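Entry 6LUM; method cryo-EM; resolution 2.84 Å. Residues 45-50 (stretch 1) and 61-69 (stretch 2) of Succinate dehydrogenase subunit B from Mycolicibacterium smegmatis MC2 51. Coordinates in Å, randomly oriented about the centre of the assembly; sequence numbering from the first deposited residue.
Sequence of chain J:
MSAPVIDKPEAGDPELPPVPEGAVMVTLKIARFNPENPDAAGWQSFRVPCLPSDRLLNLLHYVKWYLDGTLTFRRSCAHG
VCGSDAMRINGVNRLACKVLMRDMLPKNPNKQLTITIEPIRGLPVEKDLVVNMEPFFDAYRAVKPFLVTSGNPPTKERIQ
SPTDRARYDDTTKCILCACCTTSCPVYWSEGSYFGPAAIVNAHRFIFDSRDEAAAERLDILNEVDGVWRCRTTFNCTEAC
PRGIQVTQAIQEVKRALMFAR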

# COMPACT_ATOMS: atom_id res chain seq x y z
N SER J 45 6.41 11.49 -52.76
CA SER J 45 6.50 12.93 -52.98
C SER J 45 5.24 13.43 -53.65
O SER J 45 4.82 12.89 -54.67
N PHE J 46 4.65 14.48 -53.07
CA PHE J 46 3.46 15.13 -53.57
C PHE J 46 3.77 16.58 -53.90
O PHE J 46 4.67 17.18 -53.32
N ARG J 47 3.00 17.15 -54.82
CA ARG J 47 3.15 18.55 -55.19
C ARG J 47 1.85 19.28 -54.94
O ARG J 47 0.84 18.99 -55.60
N VAL J 48 1.87 20.23 -54.01
CA VAL J 48 0.66 20.92 -53.58
C VAL J 48 0.90 22.42 -53.64
O VAL J 48 2.04 22.87 -53.49
N PRO J 49 -0.13 23.24 -53.84
CA PRO J 49 0.07 24.69 -53.84
C PRO J 49 0.11 25.25 -52.43
O PRO J 49 -0.59 24.76 -51.54
N CYS J 50 0.93 26.27 -52.24
CA CYS J 50 1.10 26.91 -50.95
C CYS J 50 0.71 28.38 -51.06
O CYS J 50 0.56 28.92 -52.15
N HIS J 61 -3.97 18.49 -45.52
CA HIS J 61 -5.38 18.37 -45.86
C HIS J 61 -5.58 18.37 -47.36
O HIS J 61 -6.38 17.59 -47.88
N TYR J 62 -4.89 19.25 -48.08
CA TYR J 62 -4.95 19.20 -49.54
C TYR J 62 -4.56 17.83 -50.06
O TYR J 62 -5.26 17.25 -50.89
N VAL J 63 -3.45 17.29 -49.58
CA VAL J 63 -3.01 15.97 -50.04
C VAL J 63 -4.07 14.92 -49.76
O VAL J 63 -4.44 14.14 -50.64
N LYS J 64 -4.59 14.89 -48.53
CA LYS J 64 -5.50 13.82 -48.15
C LYS J 64 -6.84 13.94 -48.87
O LYS J 64 -7.45 12.93 -49.22
N TRP J 65 -7.30 15.16 -49.10
CA TRP J 65 -8.59 15.32 -49.76
C TRP J 65 -8.49 15.03 -51.24
O TRP J 65 -9.23 14.20 -51.77
N TYR J 66 -7.56 15.69 -51.94
CA TYR J 66 -7.58 15.62 -53.39
C TYR J 66 -6.67 14.54 -53.96
O TYR J 66 -7.15 13.61 -54.62
N LEU J 67 -5.37 14.61 -53.71
CA LEU J 67 -4.45 13.71 -54.39
C LEU J 67 -4.52 12.30 -53.83
O LEU J 67 -4.91 11.36 -54.52
N ASP J 68 -4.13 12.13 -52.57
CA ASP J 68 -4.14 10.85 -51.89
C ASP J 68 -5.44 10.66 -51.14
O ASP J 68 -6.48 11.18 -51.54
N GLY J 69 -5.40 9.88 -50.06
CA GLY J 69 -6.61 9.51 -49.36
C GLY J 69 -6.42 8.23 -48.59
O GLY J 69 -7.28 7.83 -47.80

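What lies at the apolar centre of the contact? Val48 and Val63 do, the pair whose backbones come nearest each other, with CA of Val48 7.1 Å from CA of Val63. Both side chains point toward the opposite stretch and both are buried. Val48 is in the m rotamer (chi1 -60°) and Val63 in the t rotamer (chi1 163°), and these settings bring CG1 of Val48 to 3.5 Å from CG2 of Val63. The same CG1 methyl is a shared meeting point: it also lies 3.8 Å from CD1 of Tyr62 and 3.7 Å from CD1 of Leu67, so one small side chain touches three residues of the helical stretch. Strand and helix run almost at right angles, their axes crossing at 88° and approaching to 9.8 Å, and 337 Å² is buried over both sides.

How do the two aromatic rings frame this centre? Each receives an aliphatic group from the other stretch over one face. Phe46 points toward the helix in the m rotamer (chi1 -58°, chi2 97°), and CG1 of Val63 sits 4.1 Å from the centroid of the Phe46 ring (CG, CD1, CD2, CE1, CE2, CZ), only 2° off its normal. This is a CH-pi contact with the methyl almost exactly above the ring centre. The other methyl of Val63 is occupied too, since its CG2 lies 4.0 Å from CB of Phe46. From the helix, Tyr62 extends in the t rotamer (chi1 -170°, chi2 -72°) and offers a ring face to Pro49. There, CD of Pro49 is 3.8 Å from the centroid of the Tyr62 ring (CG, CD1, CD2, CE1, CE2, CZ) and 22° off the normal, while the same CD is 3.5 Å from CZ of Tyr62. The CA-to-CB bond of Pro49 runs sideways, yet its ring still supplies this second CH-pi contact through CD.

What does Leu67 add toward the solvent-exposed side? Its side chain points toward the strand in the m, t conformation (chi1 -40°, chi2 166°), and CD1 of Leu67, already against Val48, lies 4.2 Å from CB of Phe46. That methyl also comes within 4.0 Å of the backbone O of Arg47. Arg47 itself turns its CA-to-CB bond away, so its contribution here comes from the main chain.

Where does the contact become polar? At the far end of the Phe46 ring, OD2 of Asp68 approaches CZ of Phe46 to 3.3 Å, near the ring plane and at its edge, where the C-H groups carry slight positive charge. Asp68 has an off-rotamer chi1 of -144°, and its OD2 is hydrogen-bonded elsewhere in the structure. Its OD1 accepts a weak hydrogen bond from the backbone N of Gly69, 2.8 Å from N to OD1 at an angle of 119°. No hydrogen bond joins the two stretches, so their association here rests on apolar packing and the two CH-pi contacts.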

# COMPACT_ATOMS: atom_id res chain seq x y z
CB SER J 45 7.72 13.27 -53.82
OG SER J 45 7.75 14.65 -54.12
CB PHE J 46 2.33 15.09 -52.55
CG PHE J 46 1.95 13.72 -52.12
CD1 PHE J 46 2.45 13.18 -50.96
CD2 PHE J 46 1.07 12.97 -52.87
CE1 PHE J 46 2.09 11.93 -50.56
CE2 PHE J 46 0.71 11.72 -52.47
CZ PHE J 46 1.22 11.20 -51.31
CB ARG J 47 3.57 18.70 -56.65
CG ARG J 47 3.54 20.13 -57.14
CD ARG J 47 4.16 20.24 -58.51
NE ARG J 47 5.46 19.58 -58.54
CZ ARG J 47 6.60 20.17 -58.23
NH1 ARG J 47 7.74 19.50 -58.29
NH2 ARG J 47 6.60 21.45 -57.87
CB VAL J 48 0.25 20.48 -52.17
CG1 VAL J 48 -0.01 19.01 -52.15
CG2 VAL J 48 1.34 20.82 -51.20
CB PRO J 49 -1.14 25.21 -54.61
CG PRO J 49 -2.18 24.23 -54.31
CD PRO J 49 -1.51 22.90 -54.21
CB CYS J 50 2.55 26.78 -50.47
SG CYS J 50 2.92 27.57 -48.89
CB HIS J 61 -6.17 19.51 -45.23
CG HIS J 61 -6.59 19.25 -43.82
ND1 HIS J 61 -6.86 20.27 -42.93
CD2 HIS J 61 -6.81 18.10 -43.16
CE1 HIS J 61 -7.21 19.74 -41.77
NE2 HIS J 61 -7.19 18.43 -41.89
CB TYR J 62 -4.03 20.27 -50.13
CG TYR J 62 -4.17 20.48 -51.61
CD1 TYR J 62 -3.71 19.53 -52.52
CD2 TYR J 62 -4.73 21.64 -52.11
CE1 TYR J 62 -3.83 19.73 -53.87
CE2 TYR J 62 -4.85 21.84 -53.46
CZ TYR J 62 -4.40 20.89 -54.33
OH TYR J 62 -4.52 21.09 -55.68
CB VAL J 63 -1.67 15.58 -49.38
CG1 VAL J 63 -1.46 14.11 -49.52
CG2 VAL J 63 -0.55 16.32 -50.01
CB LYS J 64 -5.72 13.84 -46.64
CG LYS J 64 -6.68 12.80 -46.16
CD LYS J 64 -6.73 12.76 -44.66
CE LYS J 64 -7.63 11.65 -44.20
NZ LYS J 64 -7.52 10.50 -45.12
CB TRP J 65 -9.14 16.73 -49.52
CG TRP J 65 -9.48 17.00 -48.10
CD1 TRP J 65 -9.61 16.08 -47.11
CD2 TRP J 65 -9.72 18.27 -47.51
NE1 TRP J 65 -9.92 16.71 -45.93
CE2 TRP J 65 -9.99 18.05 -46.15
CE3 TRP J 65 -9.72 19.57 -48.00
CZ2 TRP J 65 -10.27 19.09 -45.28
CZ3 TRP J 65 -10.00 20.60 -47.13
CH2 TRP J 65 -10.27 20.35 -45.79
CB TYR J 66 -7.23 17.00 -53.95
CG TYR J 66 -8.15 18.06 -53.42
CD1 TYR J 66 -7.76 18.90 -52.40
CD2 TYR J 66 -9.44 18.19 -53.90
CE1 TYR J 66 -8.60 19.86 -51.90
CE2 TYR J 66 -10.29 19.14 -53.41
CZ TYR J 66 -9.86 19.97 -52.40
OH TYR J 66 -10.71 20.93 -51.90
CB LEU J 67 -3.02 14.25 -54.30
CG LEU J 67 -2.84 15.75 -54.47
CD1 LEU J 67 -1.47 16.15 -54.02
CD2 LEU J 67 -3.06 16.15 -55.90
CB ASP J 68 -2.94 10.68 -50.96
CG ASP J 68 -2.44 9.25 -50.94
OD1 ASP J 68 -3.26 8.34 -51.11
OD2 ASP J 68 -1.22 9.04 -50.78